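Local coordinates for DUF1955 domain-containing protein (Sulfolobus tokodaii, PDB 1WY6) that is of unknown function but adopts a helical repeat fold, the first such architecture seen by crystallography in an archaeal protein, at residues L71-Q75 and I103-R107. Sequence-based numbering, arbitrary orientation.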
loop_
_atom_site.group_PDB
_atom_site.type_symbol
_atom_site.label_atom_id
_atom_site.label_comp_id
_atom_site.label_asym_id
_atom_site.label_seq_id
_atom_site.Cartn_x
_atom_site.Cartn_y
_atom_site.Cartn_z
ATOM N N LEU A 71 -9.114 -6.137 -1.109
ATOM C CA LEU A 71 -8.318 -5.155 -0.382
ATOM C C LEU A 71 -9.097 -3.888 -0.058
ATOM O O LEU A 71 -8.816 -3.221 0.940
ATOM C CB LEU A 71 -7.066 -4.793 -1.181
ATOM C CG LEU A 71 -5.874 -5.755 -1.120
ATOM C CD1 LEU A 71 -4.818 -5.315 -2.106
ATOM C CD2 LEU A 71 -5.293 -5.779 0.276
ATOM N N ASP A 72 -10.081 -3.566 -0.891
ATOM C CA ASP A 72 -10.891 -2.371 -0.688
ATOM C C ASP A 72 -11.662 -2.433 0.626
ATOM O O ASP A 72 -12.169 -1.420 1.104
ATOM C CB ASP A 72 -11.860 -2.170 -1.863
ATOM C CG ASP A 72 -12.921 -3.256 -1.949
ATOM O OD1 ASP A 72 -12.567 -4.445 -2.108
ATOM O OD2 ASP A 72 -14.120 -2.919 -1.858
ATOM N N LYS A 73 -11.757 -3.620 1.213
ATOM C CA LYS A 73 -12.457 -3.761 2.478
ATOM C C LYS A 73 -11.540 -3.426 3.653
ATOM O O LYS A 73 -12.002 -3.227 4.778
ATOM C CB LYS A 73 -13.026 -5.174 2.612
ATOM C CG LYS A 73 -14.243 -5.379 1.726
ATOM C CD LYS A 73 -14.918 -6.710 1.953
ATOM C CE LYS A 73 -16.105 -6.834 1.016
ATOM N NZ LYS A 73 -15.685 -6.522 -0.381
ATOM N N CYS A 74 -10.241 -3.337 3.372
ATOM C CA CYS A 74 -9.251 -3.008 4.391
ATOM C C CYS A 74 -9.237 -1.504 4.651
ATOM O O CYS A 74 -9.295 -0.703 3.716
ATOM C CB CYS A 74 -7.855 -3.465 3.952
ATOM S SG CYS A 74 -7.638 -5.270 3.802
ATOM N N GLN A 75 -9.153 -1.132 5.927
ATOM C CA GLN A 75 -9.141 0.271 6.339
ATOM C C GLN A 75 -7.726 0.760 6.659
ATOM O O GLN A 75 -7.507 1.955 6.882
ATOM C CB GLN A 75 -10.026 0.453 7.579
ATOM C CG GLN A 75 -11.416 -0.140 7.432
ATOM C CD GLN A 75 -12.259 0.588 6.408
ATOM O OE1 GLN A 75 -13.176 0.010 5.822
ATOM N NE2 GLN A 75 -11.967 1.864 6.195
ATOM N N ILE A 103 -10.587 6.708 -2.827
ATOM C CA ILE A 103 -11.979 6.297 -2.948
ATOM C C ILE A 103 -12.665 6.133 -1.597
ATOM O O ILE A 103 -13.890 6.236 -1.492
ATOM C CB ILE A 103 -12.062 4.972 -3.736
ATOM C CG1 ILE A 103 -11.547 5.195 -5.155
ATOM C CG2 ILE A 103 -13.481 4.457 -3.772
ATOM C CD1 ILE A 103 -11.517 3.911 -6.001
ATOM N N GLN A 104 -11.873 5.863 -0.566
ATOM C CA GLN A 104 -12.403 5.711 0.779
ATOM C C GLN A 104 -12.486 7.098 1.407
ATOM O O GLN A 104 -13.061 7.277 2.476
ATOM C CB GLN A 104 -11.489 4.813 1.612
ATOM C CG GLN A 104 -11.617 3.331 1.302
ATOM C CD GLN A 104 -10.583 2.492 2.032
ATOM O OE1 GLN A 104 -10.668 1.265 2.061
ATOM N NE2 GLN A 104 -9.589 3.153 2.616
ATOM N N GLY A 105 -11.907 8.075 0.716
ATOM C CA GLY A 105 -11.909 9.439 1.206
ATOM C C GLY A 105 -11.011 9.607 2.417
ATOM O O GLY A 105 -11.252 10.481 3.255
ATOM N N LYS A 106 -9.975 8.774 2.513
ATOM C CA LYS A 106 -9.047 8.848 3.636
ATOM C C LYS A 106 -7.944 9.864 3.376
ATOM O O LYS A 106 -6.763 9.524 3.259
ATOM C CB LYS A 106 -8.453 7.468 3.929
ATOM C CG LYS A 106 -9.462 6.504 4.531
ATOM C CD LYS A 106 -8.850 5.150 4.841
ATOM C CE LYS A 106 -9.909 4.198 5.400
ATOM N NZ LYS A 106 -10.424 4.623 6.724
ATOM N N ARG A 107 -8.366 11.117 3.287
ATOM C CA ARG A 107 -7.493 12.254 3.041
ATOM C C ARG A 107 -6.449 12.356 4.138
ATOM O O ARG A 107 -5.304 12.733 3.890
ATOM C CB ARG A 107 -8.335 13.530 3.000
ATOM C CG ARG A 107 -7.549 14.835 2.941
ATOM C CD ARG A 107 -8.520 16.012 2.891
ATOM N NE ARG A 107 -7.865 17.317 2.860
ATOM C CZ ARG A 107 -7.034 17.715 1.904
ATOM N NH1 ARG A 107 -6.748 16.901 0.896
ATOM N NH2 ARG A 107 -6.507 18.932 1.945
#
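Interhelical loops on the surface of a helical repeat protein meet here through long polar side chains: Q104 and K106, from the turn joining helices 92-103 and 107-117, reach D72, C74 and Q75 in the loop before helix 78-86. Extended beyond CG (chi2 173°), Q104 carries its amide to two main-chain carbonyls, and the modelled OE1 lies 2.9 Å from C74 O and 3.2 Å from D72 O. Three oxygens gathered so closely suggest that the amide is turned over in the model, and turned back it may hydrogen-bond to these carbonyls. K106 stretches out and bends only at its last torsion (chi4 -66°), crossing the Q75 side chain at about a right angle; its CE packs 3.6 Å from Q75 O, while NZ is 3.2 Å from the modelled Q75 NE2, another amide whose orientation is in doubt. Cutting K106 back to an alanine is likely to open a gap beside Q75 O. The C74-C47 disulfide ties the first loop to helix 44-52. Across the contact, G105, with positive phi, closes the last turn in a Schellman motif, and K106, at the N-cap position of helix 107-117, centres an inverse gamma turn, linking consecutive helices of a helical repeat protein.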